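Local coordinates for protein arylsulfatase (Pseudoalteromonas sp. MB47, PDB 7AJ0) that is a sulfatase that probably removes sulfate esters from the algal polysaccharide fucoidan, acting as an exo-enzyme and assembling as a hexamer, at residues Leu58-Gly63 with Ser324-Asn329; Ile155-Val160 with Ile265-Lys270; Ile320-Asp325 with Pro356-Trp361. All coordinates share one frame; numbering follows the deposited sequence.

Interaction 1: Leu58-Gly63 with Ser324-Asn329; sequences LVDDLG and SDNGPN. With CA (calcium ion), chain G.
Asp325 and Asp61 converge through their first torsions: CG of Asp325 stands between its backbone N and carbonyl carbon (chi1 76°), whereas CG of Asp61 is anti to the carbonyl carbon and beside its own N (chi1 -68°). Both carboxylates thereby reach one calcium ion. Asp325 grips the metal with two oxygens, unequally, OD2 lying 2.2 Å and OD1 2.6 Å from the calcium. Asp60 and Asp61 each give OD1, and Asn326 turns its OD1 to the metal at 2.4 Å. The more distant oxygen has a second holder, since Asp61 N donates to Asp325 OD1 over 3.0 Å in an almost straight bond (177°), entering nearly in line with the C-O bond. The amide of Asn326 is fixed by both ends of its branch: while OD1 binds calcium, ND2 donates to Asp61 OD1 at 2.6 Å, approaching from above that carboxylate's plane, and also to Gly327 O on a lone pair.

This cluster sits where strands 53-59 and 318-324, parallel neighbours in the central sheet of the alkaline phosphatase-like sulfatase fold, end in loops. Cys102 completes the metal site; in many sulfatases of this family the corresponding cysteine is converted to formylglycine. Asp60 OD1 and Asp325 OD1 come within 3.2 Å of each other, a repulsion that the calcium probably damps, and Asp61 OD2 makes a salt bridge with Lys345 as Asp60 OD2 does with Lys157.

Away from the metal, Ser324 OG lies 3.1 Å from Leu62 O and also close to Asn326 O, so its one proton can serve either acceptor. At the far end a water joins Asp61 O to Asn329 N, and Pro328 CD packs 3.8 Å from Gly63 CA.

Interaction 2: Ile155-Val160 with Ile265-Lys270; sequences IGKWHV and IHSFSK
Ser267 carries the side-chain part of the join to Lys157. Its OG is anti to the backbone N (chi1 175°), which points the hydroxyl across the gap to donate to Lys157 O at 2.8 Å. The approach is well bent from the carbonyl bond (118° at the oxygen) and only slightly tilted from the carbonyl plane. In return, CB of Lys157 rests 3.4 Å from Ser267 OG, so the root of the lysine covers the hydroxyl it pairs with. Beyond CG the lysine chain is fully extended, and this carries NZ away from the strand to a salt bridge with Asp60 at the metal site.

Backbone bonds frame this pair. Ile155 N donates to Ile265 O, and Ser267 N to Ile155 O at 2.8 Å, the parallel pattern by which strand 151-155 borders strand 262-267 in the central sheet. Gly156 then turns a corner, after which Lys157 N donates to Ser267 O at 2.9 Å. The chain comes so close here that Gly156 CA lies 3.1 Å from Ser267 O; a CB would clash with that oxygen and would also jam against the preceding carbonyl.

On the face of the sheet that carries Ile155, CG of His266 is likewise anti to its N; Ile155 O lies over one face of the ring, while ND1 hydrogen-bonds to Ser248. CD2 of the same imidazole stands 3.6 Å above the centre of the Phe268 ring. Ile155 packs beside His266 against helix 240-258.

Since Ser267 OG spends its proton on Lys157 O, it can act only as acceptor towards Arg106 NH1, so a neutral hydroxyl bridges a buried carbonyl and a guanidinium that is probably charged, with no ion pair formed across the two segments themselves.

Interaction 3: Ile320-Asp325 with Pro356-Trp361; sequences IIFTSD and PGIAYW. With CA (calcium ion), chain G.
Phe322 lies alongside Ile358, both side chains pointing the same way, with CD1 of the ring 3.9 Å from CD1 of the isoleucine. The next pair on this face repeats the arrangement: Ile320 CD1 touches CD2 of Tyr360 at 4.0 Å. Helices 81-88 and 290-311 cover these side chains. The strands that carry them run antiparallel, their axes 177° apart, and two reciprocal pairs of bonds tie them: Ile320 N and O with Tyr360 O and N, Phe322 N and O with Ile358 O and N, all four at 2.8 Å.

Thr323 faces the other way, and its OG1, anti to the backbone N (chi1 -173°), donates to Pro356 O at 3.0 Å almost in line with the carbonyl bond. A valine here would remove the hydroxyl and would probably leave Pro356 O without this donor. Beyond it, Ser324 CB meets the proline ring at CD, 3.9 Å away.

Strand 354-360 pairs onward with strand 91-97, also antiparallel, so this contact belongs to an antiparallel flank of the mixed central sheet of the alkaline phosphatase-like fold, to which sulfatases belong.

Overall arrangement
All three contacts are buried and belong to one central sheet; none is a surface contact. Strand 53-59 stands between strands 262-267 and 318-324, so interaction 1 is flanked by the other two: it shares Ser324 and Asp325 with interaction 3 and meets interaction 2 where Lys157 pairs with Asp60. Chemistry follows position along the strands. Interaction 1, at the strand ends, is largely ionic, built on metal bonds and carboxylates. Interaction 2, also where its strands finish, mixes parallel backbone bonds with a serine hydroxyl and sends one lysine into that charged site. Interaction 3, farther back along strand 318-324, is mainly antiparallel backbone bonding and apolar packing, reaching the calcium only through Asp325.

Interaction 1: Leu58-Gly63 with Ser324-Asn329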
ATOM      1  N   LEU A  58       2.660   4.809  38.923  1.00 22.18           N
ATOM      2  CA  LEU A  58       2.264   5.206  37.576  1.00 22.02           C
ATOM      3  C   LEU A  58       3.522   5.315  36.725  1.00 22.03           C
ATOM      4  O   LEU A  58       4.290   6.273  36.856  1.00 22.27           O
ATOM      5  CB  LEU A  58       1.496   6.522  37.616  1.00 22.18           C
ATOM      6  CG  LEU A  58       0.777   6.960  36.344  1.00 22.07           C
ATOM      7  CD1 LEU A  58      -0.306   5.970  35.944  1.00 26.64           C
ATOM      8  CD2 LEU A  58       0.189   8.347  36.558  1.00 28.00           C
ATOM      9  N   VAL A  59       3.733   4.334  35.861  1.00 21.83           N
ATOM     10  CA  VAL A  59       4.851   4.348  34.926  1.00 21.86           C
ATOM     11  C   VAL A  59       4.413   5.064  33.656  1.00 21.82           C
ATOM     12  O   VAL A  59       3.257   4.959  33.230  1.00 21.66           O
ATOM     13  CB  VAL A  59       5.338   2.920  34.625  1.00 21.75           C
ATOM     14  CG1 VAL A  59       6.622   2.962  33.812  1.00 22.34           C
ATOM     15  CG2 VAL A  59       5.547   2.154  35.919  1.00 29.78           C
ATOM     16  N   ASP A  60       5.340   5.793  33.045  1.00 22.00           N
ATOM     17  CA  ASP A  60       5.041   6.619  31.883  1.00 22.06           C
ATOM     18  C   ASP A  60       5.314   5.839  30.604  1.00 23.01           C
ATOM     19  O   ASP A  60       6.401   5.279  30.431  1.00 22.01           O
ATOM     20  CB  ASP A  60       5.879   7.900  31.924  1.00 22.41           C
ATOM     21  CG  ASP A  60       5.350   8.980  31.001  1.00 22.56           C
ATOM     22  OD1 ASP A  60       4.332   8.748  30.323  1.00 25.19           O
ATOM     23  OD2 ASP A  60       5.956  10.071  30.958  1.00 30.07           O
ATOM     24  N   ASP A  61       4.315   5.796  29.717  1.00 21.82           N
ATOM     25  CA  ASP A  61       4.467   5.215  28.382  1.00 21.78           C
ATOM     26  C   ASP A  61       4.902   3.754  28.445  1.00 21.64           C
ATOM     27  O   ASP A  61       5.708   3.292  27.635  1.00 21.74           O
ATOM     28  CB  ASP A  61       5.451   6.031  27.540  1.00 22.07           C
ATOM     29  CG  ASP A  61       4.925   7.413  27.197  1.00 22.26           C
ATOM     30  OD1 ASP A  61       3.796   7.736  27.614  1.00 22.17           O
ATOM     31  OD2 ASP A  61       5.635   8.173  26.506  1.00 22.56           O
ATOM     32  N   LEU A  62       4.356   3.016  29.405  1.00 21.47           N
ATOM     33  CA  LEU A  62       4.664   1.603  29.568  1.00 21.40           C
ATOM     34  C   LEU A  62       3.648   0.765  28.802  1.00 21.30           C
ATOM     35  O   LEU A  62       2.437   0.933  28.976  1.00 21.13           O
ATOM     36  CB  LEU A  62       4.655   1.217  31.046  1.00 21.38           C
ATOM     37  CG  LEU A  62       5.101  -0.209  31.374  1.00 21.39           C
ATOM     38  CD1 LEU A  62       6.613  -0.325  31.247  1.00 21.60           C
ATOM     39  CD2 LEU A  62       4.636  -0.624  32.763  1.00 29.39           C
ATOM     40  N   GLY A  63       4.143  -0.142  27.962  1.00 26.86           N
ATOM     41  CA  GLY A  63       3.264  -0.968  27.169  1.00 21.22           C
ATOM     42  C   GLY A  63       2.648  -2.112  27.954  1.00 22.88           C
ATOM     43  O   GLY A  63       3.162  -2.552  28.984  1.00 21.17           O
ATOM     44  N   SER A 324       0.041   2.113  34.033  1.00 21.18           N
ATOM     45  CA  SER A 324       0.647   3.041  33.094  1.00 21.23           C
ATOM     46  C   SER A 324      -0.368   4.116  32.729  1.00 21.29           C
ATOM     47  O   SER A 324      -1.563   3.996  33.013  1.00 22.04           O
ATOM     48  CB  SER A 324       1.128   2.308  31.836  1.00 21.14           C
ATOM     49  OG  SER A 324       1.591   3.223  30.861  1.00 21.23           O
ATOM     50  N   ASP A 325       0.115   5.181  32.092  1.00 21.42           N
ATOM     51  CA  ASP A 325      -0.770   6.251  31.654  1.00 21.55           C
ATOM     52  C   ASP A 325      -1.157   6.146  30.184  1.00 21.49           C
ATOM     53  O   ASP A 325      -2.165   6.736  29.785  1.00 21.58           O
ATOM     54  CB  ASP A 325      -0.130   7.620  31.920  1.00 21.83           C
ATOM     55  CG  ASP A 325       0.965   7.964  30.934  1.00 21.93           C
ATOM     56  OD1 ASP A 325       1.664   7.046  30.450  1.00 21.79           O
ATOM     57  OD2 ASP A 325       1.124   9.169  30.650  1.00 22.21           O
ATOM     58  N   ASN A 326      -0.404   5.407  29.379  1.00 21.40           N
ATOM     59  CA  ASN A 326      -0.781   5.147  27.992  1.00 21.38           C
ATOM     60  C   ASN A 326       0.167   4.089  27.438  1.00 21.29           C
ATOM     61  O   ASN A 326       1.080   3.622  28.126  1.00 21.26           O
ATOM     62  CB  ASN A 326      -0.758   6.425  27.152  1.00 21.62           C
ATOM     63  CG  ASN A 326       0.526   7.207  27.314  1.00 22.34           C
ATOM     64  OD1 ASN A 326       0.548   8.264  27.945  1.00 22.01           O
ATOM     65  ND2 ASN A 326       1.610   6.686  26.750  1.00 34.83           N
ATOM     66  N   GLY A 327      -0.065   3.710  26.183  1.00 21.31           N
ATOM     67  CA  GLY A 327       0.719   2.678  25.550  1.00 21.29           C
ATOM     68  C   GLY A 327       2.084   3.171  25.127  1.00 21.48           C
ATOM     69  O   GLY A 327       2.465   4.330  25.336  1.00 21.63           O
ATOM     70  N   PRO A 328       2.841   2.278  24.496  1.00 21.53           N
ATOM     71  CA  PRO A 328       4.232   2.605  24.155  1.00 21.75           C
ATOM     72  C   PRO A 328       4.319   3.721  23.127  1.00 21.99           C
ATOM     73  O   PRO A 328       3.510   3.807  22.201  1.00 22.03           O
ATOM     74  CB  PRO A 328       4.783   1.286  23.596  1.00 21.79           C
ATOM     75  CG  PRO A 328       3.580   0.579  23.059  1.00 21.67           C
ATOM     76  CD  PRO A 328       2.426   0.965  23.962  1.00 27.23           C
ATOM     77  N   ASN A 329       5.321   4.580  23.302  1.00 22.21           N
ATOM     78  CA  ASN A 329       5.609   5.654  22.354  1.00 30.87           C
ATOM     79  C   ASN A 329       6.514   5.085  21.269  1.00 22.76           C
ATOM     80  O   ASN A 329       7.740   5.190  21.332  1.00 22.97           O
ATOM     81  CB  ASN A 329       6.260   6.837  23.059  1.00 31.55           C
ATOM     82  CG  ASN A 329       6.442   8.030  22.142  1.00 23.13           C
ATOM     83  OD1 ASN A 329       6.291   7.919  20.926  1.00 32.43           O
ATOM     84  ND2 ASN A 329       6.773   9.177  22.723  1.00 24.38           N
TER
HETATM   85 CA    CA G 600       2.576   8.986  29.059  1.00 22.07          CA
HETATM   86  O   HOH W   1       7.516   3.750  25.446  1.00 22.07           O
HETATM   87  O   HOH W   2       7.946   8.554  25.526  1.00 22.07           O

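Interaction 2: Ile155-Val160 with Ile265-Lys270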
ATOM      1  N   ILE A 155       4.263  12.694  43.567  1.00 24.99           N
ATOM      2  CA  ILE A 155       5.712  12.784  43.456  1.00 25.14           C
ATOM      3  C   ILE A 155       6.098  12.231  42.094  1.00 24.72           C
ATOM      4  O   ILE A 155       5.945  11.031  41.836  1.00 24.30           O
ATOM      5  CB  ILE A 155       6.423  12.036  44.592  1.00 25.27           C
ATOM      6  CG1 ILE A 155       6.163  12.763  45.916  1.00 25.80           C
ATOM      7  CG2 ILE A 155       7.908  11.919  44.300  1.00 25.37           C
ATOM      8  CD1 ILE A 155       6.755  12.089  47.134  1.00 26.02           C
ATOM      9  N   GLY A 156       6.586  13.108  41.219  1.00 24.88           N
ATOM     10  CA  GLY A 156       7.012  12.700  39.896  1.00 24.57           C
ATOM     11  C   GLY A 156       6.431  13.551  38.787  1.00 24.59           C
ATOM     12  O   GLY A 156       6.277  14.767  38.936  1.00 25.01           O
ATOM     13  N   LYS A 157       6.094  12.916  37.669  1.00 24.19           N
ATOM     14  CA  LYS A 157       5.612  13.652  36.508  1.00 24.23           C
ATOM     15  C   LYS A 157       4.179  14.126  36.721  1.00 28.80           C
ATOM     16  O   LYS A 157       3.320  13.376  37.194  1.00 23.99           O
ATOM     17  CB  LYS A 157       5.698  12.771  35.261  1.00 23.84           C
ATOM     18  CG  LYS A 157       5.119  13.402  34.007  1.00 27.04           C
ATOM     19  CD  LYS A 157       5.065  12.398  32.862  1.00 28.42           C
ATOM     20  CE  LYS A 157       4.189  12.908  31.732  1.00 27.35           C
ATOM     21  NZ  LYS A 157       3.960  11.876  30.685  1.00 59.91           N
ATOM     22  N   TRP A 158       3.923  15.384  36.357  1.00 24.65           N
ATOM     23  CA  TRP A 158       2.583  15.959  36.422  1.00 24.77           C
ATOM     24  C   TRP A 158       1.983  16.016  35.023  1.00 24.62           C
ATOM     25  O   TRP A 158       1.171  15.161  34.655  1.00 24.22           O
ATOM     26  CB  TRP A 158       2.636  17.349  37.048  1.00 25.41           C
ATOM     27  CG  TRP A 158       1.307  18.022  37.225  1.00 25.64           C
ATOM     28  CD1 TRP A 158       1.002  19.315  36.913  1.00 27.46           C
ATOM     29  CD2 TRP A 158       0.107  17.446  37.759  1.00 25.42           C
ATOM     30  NE1 TRP A 158      -0.310  19.582  37.223  1.00 26.30           N
ATOM     31  CE2 TRP A 158      -0.880  18.452  37.745  1.00 25.84           C
ATOM     32  CE3 TRP A 158      -0.228  16.179  38.251  1.00 27.36           C
ATOM     33  CZ2 TRP A 158      -2.178  18.229  38.198  1.00 25.81           C
ATOM     34  CZ3 TRP A 158      -1.516  15.962  38.700  1.00 24.93           C
ATOM     35  CH2 TRP A 158      -2.476  16.981  38.670  1.00 26.10           C
ATOM     36  N   HIS A 159       2.373  17.018  34.239  1.00 24.99           N
ATOM     37  CA  HIS A 159       1.968  17.119  32.838  1.00 31.15           C
ATOM     38  C   HIS A 159       0.461  17.316  32.695  1.00 24.92           C
ATOM     39  O   HIS A 159      -0.134  16.918  31.690  1.00 24.70           O
ATOM     40  CB  HIS A 159       2.419  15.883  32.053  1.00 24.42           C
ATOM     41  CG  HIS A 159       2.753  16.159  30.620  1.00 24.53           C
ATOM     42  ND1 HIS A 159       2.915  15.155  29.689  1.00 36.47           N
ATOM     43  CD2 HIS A 159       2.969  17.322  29.960  1.00 31.33           C
ATOM     44  CE1 HIS A 159       3.207  15.688  28.516  1.00 34.45           C
ATOM     45  NE2 HIS A 159       3.247  17.001  28.654  1.00 32.30           N
ATOM     46  N   VAL A 160      -0.169  17.926  33.700  1.00 25.22           N
ATOM     47  CA  VAL A 160      -1.578  18.288  33.613  1.00 25.35           C
ATOM     48  C   VAL A 160      -1.703  19.789  33.853  1.00 26.07           C
ATOM     49  O   VAL A 160      -2.673  20.255  34.461  1.00 29.72           O
ATOM     50  CB  VAL A 160      -2.442  17.508  34.621  1.00 25.09           C
ATOM     51  CG1 VAL A 160      -3.918  17.592  34.227  1.00 25.13           C
ATOM     52  CG2 VAL A 160      -1.986  16.060  34.719  1.00 24.50           C
ATOM     53  N   ILE A 265       0.601   9.202  44.789  1.00 24.11           N
ATOM     54  CA  ILE A 265       0.780   8.868  43.381  1.00 23.69           C
ATOM     55  C   ILE A 265       2.269   9.047  43.089  1.00 23.74           C
ATOM     56  O   ILE A 265       2.761  10.171  42.978  1.00 24.01           O
ATOM     57  CB  ILE A 265      -0.077   9.735  42.467  1.00 23.66           C
ATOM     58  CG1 ILE A 265      -1.559   9.434  42.679  1.00 26.99           C
ATOM     59  CG2 ILE A 265       0.317   9.508  41.007  1.00 23.31           C
ATOM     60  CD1 ILE A 265      -2.489  10.392  41.963  1.00 23.71           C
ATOM     61  N   HIS A 266       2.993   7.935  42.962  1.00 23.51           N
ATOM     62  CA  HIS A 266       4.392   7.964  42.553  1.00 23.55           C
ATOM     63  C   HIS A 266       4.434   7.854  41.033  1.00 23.22           C
ATOM     64  O   HIS A 266       4.203   6.777  40.474  1.00 22.89           O
ATOM     65  CB  HIS A 266       5.188   6.841  43.202  1.00 23.56           C
ATOM     66  CG  HIS A 266       6.657   6.921  42.933  1.00 23.70           C
ATOM     67  ND1 HIS A 266       7.523   7.634  43.735  1.00 24.14           N
ATOM     68  CD2 HIS A 266       7.411   6.400  41.936  1.00 23.51           C
ATOM     69  CE1 HIS A 266       8.748   7.535  43.252  1.00 24.21           C
ATOM     70  NE2 HIS A 266       8.707   6.792  42.161  1.00 23.83           N
ATOM     71  N   SER A 267       4.732   8.964  40.369  1.00 25.56           N
ATOM     72  CA  SER A 267       4.628   9.089  38.917  1.00 23.15           C
ATOM     73  C   SER A 267       6.035   9.092  38.330  1.00 23.23           C
ATOM     74  O   SER A 267       6.668  10.139  38.199  1.00 23.55           O
ATOM     75  CB  SER A 267       3.849  10.364  38.563  1.00 23.33           C
ATOM     76  OG  SER A 267       3.821  10.595  37.166  1.00 23.20           O
ATOM     77  N   PHE A 268       6.520   7.904  37.970  1.00 22.99           N
ATOM     78  CA  PHE A 268       7.839   7.790  37.370  1.00 23.09           C
ATOM     79  C   PHE A 268       7.969   8.735  36.182  1.00 23.18           C
ATOM     80  O   PHE A 268       7.010   8.963  35.438  1.00 23.32           O
ATOM     81  CB  PHE A 268       8.104   6.362  36.881  1.00 24.97           C
ATOM     82  CG  PHE A 268       8.172   5.336  37.969  1.00 22.80           C
ATOM     83  CD1 PHE A 268       9.369   5.063  38.605  1.00 23.06           C
ATOM     84  CD2 PHE A 268       7.048   4.618  38.331  1.00 22.57           C
ATOM     85  CE1 PHE A 268       9.438   4.109  39.596  1.00 23.11           C
ATOM     86  CE2 PHE A 268       7.111   3.661  39.322  1.00 22.62           C
ATOM     87  CZ  PHE A 268       8.309   3.406  39.953  1.00 22.89           C
ATOM     88  N   SER A 269       9.173   9.279  35.997  1.00 23.49           N
ATOM     89  CA  SER A 269       9.484   9.935  34.733  1.00 23.60           C
ATOM     90  C   SER A 269       9.694   8.903  33.630  1.00 23.33           C
ATOM     91  O   SER A 269       9.298   9.118  32.480  1.00 23.26           O
ATOM     92  CB  SER A 269      10.723  10.813  34.874  1.00 25.94           C
ATOM     93  OG  SER A 269      11.106  11.338  33.613  1.00 24.24           O
ATOM     94  N   LYS A 270      10.320   7.779  33.961  1.00 23.24           N
ATOM     95  CA  LYS A 270      10.483   6.698  32.998  1.00 25.92           C
ATOM     96  C   LYS A 270       9.127   6.082  32.671  1.00 22.64           C
ATOM     97  O   LYS A 270       8.207   6.103  33.493  1.00 22.51           O
ATOM     98  CB  LYS A 270      11.436   5.644  33.554  1.00 23.10           C
ATOM     99  CG  LYS A 270      12.878   6.111  33.620  1.00 23.52           C
ATOM    100  CD  LYS A 270      13.672   5.339  34.662  1.00 23.67           C
ATOM    101  CE  LYS A 270      15.125   5.800  34.693  1.00 24.14           C
ATOM    102  NZ  LYS A 270      15.256   7.262  34.961  1.00 24.44           N
TER

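Interaction 3: Ile320-Asp325 with Pro356-Trp361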
ATOM      1  N   ILE A 320      -1.831  -1.216  46.766  1.00 23.42           N
ATOM      2  CA  ILE A 320      -0.810  -0.862  45.786  1.00 23.14           C
ATOM      3  C   ILE A 320      -1.382  -1.116  44.399  1.00 22.75           C
ATOM      4  O   ILE A 320      -1.786  -2.242  44.081  1.00 22.68           O
ATOM      5  CB  ILE A 320       0.490  -1.650  45.995  1.00 23.23           C
ATOM      6  CG1 ILE A 320       1.045  -1.402  47.397  1.00 23.67           C
ATOM      7  CG2 ILE A 320       1.523  -1.257  44.941  1.00 22.99           C
ATOM      8  CD1 ILE A 320       2.359  -2.114  47.678  1.00 23.85           C
ATOM      9  N   ILE A 321      -1.412  -0.074  43.575  1.00 22.56           N
ATOM     10  CA  ILE A 321      -1.849  -0.165  42.187  1.00 22.23           C
ATOM     11  C   ILE A 321      -0.663   0.198  41.305  1.00 25.35           C
ATOM     12  O   ILE A 321      -0.085   1.284  41.446  1.00 26.26           O
ATOM     13  CB  ILE A 321      -3.052   0.748  41.902  1.00 22.20           C
ATOM     14  CG1 ILE A 321      -4.296   0.203  42.606  1.00 22.38           C
ATOM     15  CG2 ILE A 321      -3.284   0.866  40.402  1.00 26.11           C
ATOM     16  CD1 ILE A 321      -5.507   1.115  42.537  1.00 32.25           C
ATOM     17  N   PHE A 322      -0.295  -0.714  40.411  1.00 21.88           N
ATOM     18  CA  PHE A 322       0.777  -0.506  39.444  1.00 21.75           C
ATOM     19  C   PHE A 322       0.143  -0.429  38.063  1.00 21.51           C
ATOM     20  O   PHE A 322      -0.553  -1.361  37.645  1.00 21.41           O
ATOM     21  CB  PHE A 322       1.803  -1.638  39.518  1.00 21.82           C
ATOM     22  CG  PHE A 322       2.945  -1.485  38.555  1.00 21.76           C
ATOM     23  CD1 PHE A 322       2.826  -1.924  37.249  1.00 21.57           C
ATOM     24  CD2 PHE A 322       4.138  -0.909  38.958  1.00 21.93           C
ATOM     25  CE1 PHE A 322       3.874  -1.785  36.361  1.00 24.30           C
ATOM     26  CE2 PHE A 322       5.189  -0.768  38.074  1.00 21.92           C
ATOM     27  CZ  PHE A 322       5.056  -1.206  36.773  1.00 21.74           C
ATOM     28  N   THR A 323       0.373   0.674  37.359  1.00 21.45           N
ATOM     29  CA  THR A 323      -0.291   0.884  36.080  1.00 21.28           C
ATOM     30  C   THR A 323       0.529   1.856  35.241  1.00 21.29           C
ATOM     31  O   THR A 323       1.575   2.353  35.665  1.00 21.42           O
ATOM     32  CB  THR A 323      -1.724   1.394  36.287  1.00 21.30           C
ATOM     33  OG1 THR A 323      -2.410   1.443  35.030  1.00 21.16           O
ATOM     34  CG2 THR A 323      -1.723   2.785  36.900  1.00 21.48           C
ATOM     35  N   SER A 324       0.041   2.113  34.033  1.00 21.18           N
ATOM     36  CA  SER A 324       0.647   3.041  33.094  1.00 21.23           C
ATOM     37  C   SER A 324      -0.368   4.116  32.729  1.00 21.29           C
ATOM     38  O   SER A 324      -1.563   3.996  33.013  1.00 22.04           O
ATOM     39  CB  SER A 324       1.128   2.308  31.836  1.00 21.14           C
ATOM     40  OG  SER A 324       1.591   3.223  30.861  1.00 21.23           O
ATOM     41  N   ASP A 325       0.115   5.181  32.092  1.00 21.42           N
ATOM     42  CA  ASP A 325      -0.770   6.251  31.654  1.00 21.55           C
ATOM     43  C   ASP A 325      -1.157   6.146  30.184  1.00 21.49           C
ATOM     44  O   ASP A 325      -2.165   6.736  29.785  1.00 21.58           O
ATOM     45  CB  ASP A 325      -0.130   7.620  31.920  1.00 21.83           C
ATOM     46  CG  ASP A 325       0.965   7.964  30.934  1.00 21.93           C
ATOM     47  OD1 ASP A 325       1.664   7.046  30.450  1.00 21.79           O
ATOM     48  OD2 ASP A 325       1.124   9.169  30.650  1.00 22.21           O
ATOM     49  N   PRO A 356      -0.962  -2.001  31.248  1.00 20.88           N
ATOM     50  CA  PRO A 356      -0.797  -2.894  32.400  1.00 20.95           C
ATOM     51  C   PRO A 356      -1.530  -2.357  33.616  1.00 20.98           C
ATOM     52  O   PRO A 356      -1.635  -1.146  33.823  1.00 20.98           O
ATOM     53  CB  PRO A 356       0.720  -2.914  32.637  1.00 21.03           C
ATOM     54  CG  PRO A 356       1.332  -2.285  31.423  1.00 21.99           C
ATOM     55  CD  PRO A 356       0.304  -1.353  30.862  1.00 21.05           C
ATOM     56  N   GLY A 357      -2.029  -3.282  34.432  1.00 21.07           N
ATOM     57  CA  GLY A 357      -2.724  -2.917  35.650  1.00 21.16           C
ATOM     58  C   GLY A 357      -2.667  -4.003  36.702  1.00 21.34           C
ATOM     59  O   GLY A 357      -3.197  -5.099  36.499  1.00 21.40           O
ATOM     60  N   ILE A 358      -2.030  -3.713  37.833  1.00 21.48           N
ATOM     61  CA  ILE A 358      -1.830  -4.692  38.892  1.00 21.71           C
ATOM     62  C   ILE A 358      -2.349  -4.106  40.195  1.00 21.89           C
ATOM     63  O   ILE A 358      -2.031  -2.961  40.536  1.00 21.90           O
ATOM     64  CB  ILE A 358      -0.346  -5.086  39.040  1.00 21.80           C
ATOM     65  CG1 ILE A 358       0.182  -5.675  37.735  1.00 21.68           C
ATOM     66  CG2 ILE A 358      -0.172  -6.077  40.187  1.00 22.11           C
ATOM     67  CD1 ILE A 358       1.693  -5.666  37.637  1.00 22.71           C
ATOM     68  N   ALA A 359      -3.143  -4.889  40.918  1.00 22.10           N
ATOM     69  CA  ALA A 359      -3.644  -4.516  42.234  1.00 22.36           C
ATOM     70  C   ALA A 359      -3.084  -5.502  43.249  1.00 22.67           C
ATOM     71  O   ALA A 359      -3.285  -6.713  43.116  1.00 22.78           O
ATOM     72  CB  ALA A 359      -5.173  -4.513  42.262  1.00 22.42           C
ATOM     73  N   TYR A 360      -2.374  -4.983  44.250  1.00 22.87           N
ATOM     74  CA  TYR A 360      -1.789  -5.792  45.312  1.00 23.23           C
ATOM     75  C   TYR A 360      -2.229  -5.232  46.656  1.00 23.57           C
ATOM     76  O   TYR A 360      -2.110  -4.026  46.897  1.00 23.55           O
ATOM     77  CB  TYR A 360      -0.259  -5.809  45.216  1.00 23.24           C
ATOM     78  CG  TYR A 360       0.421  -6.522  46.362  1.00 23.67           C
ATOM     79  CD1 TYR A 360       0.624  -7.894  46.328  1.00 23.86           C
ATOM     80  CD2 TYR A 360       0.863  -5.822  47.478  1.00 23.95           C
ATOM     81  CE1 TYR A 360       1.244  -8.550  47.372  1.00 24.31           C
ATOM     82  CE2 TYR A 360       1.484  -6.467  48.528  1.00 24.39           C
ATOM     83  CZ  TYR A 360       1.671  -7.832  48.470  1.00 24.58           C
ATOM     84  OH  TYR A 360       2.290  -8.484  49.512  1.00 25.08           O
ATOM     85  N   TRP A 361      -2.739  -6.103  47.527  1.00 23.94           N
ATOM     86  CA  TRP A 361      -3.164  -5.690  48.866  1.00 24.35           C
ATOM     87  C   TRP A 361      -3.004  -6.898  49.785  1.00 24.81           C
ATOM     88  O   TRP A 361      -3.844  -7.803  49.780  1.00 24.95           O
ATOM     89  CB  TRP A 361      -4.594  -5.167  48.856  1.00 24.34           C
ATOM     90  CG  TRP A 361      -4.951  -4.331  50.063  1.00 24.73           C
ATOM     91  CD1 TRP A 361      -4.289  -4.286  51.257  1.00 25.14           C
ATOM     92  CD2 TRP A 361      -6.055  -3.425  50.183  1.00 24.79           C
ATOM     93  NE1 TRP A 361      -4.913  -3.411  52.112  1.00 25.46           N
ATOM     94  CE2 TRP A 361      -5.998  -2.866  51.477  1.00 25.25           C
ATOM     95  CE3 TRP A 361      -7.085  -3.030  49.323  1.00 24.54           C
ATOM     96  CZ2 TRP A 361      -6.932  -1.936  51.930  1.00 25.49           C
ATOM     97  CZ3 TRP A 361      -8.010  -2.104  49.775  1.00 24.77           C
ATOM     98  CH2 TRP A 361      -7.928  -1.569  51.067  1.00 25.25           C
TER
HETATM   99 CA    CA G 600       2.576   8.986  29.059  1.00 22.07          CA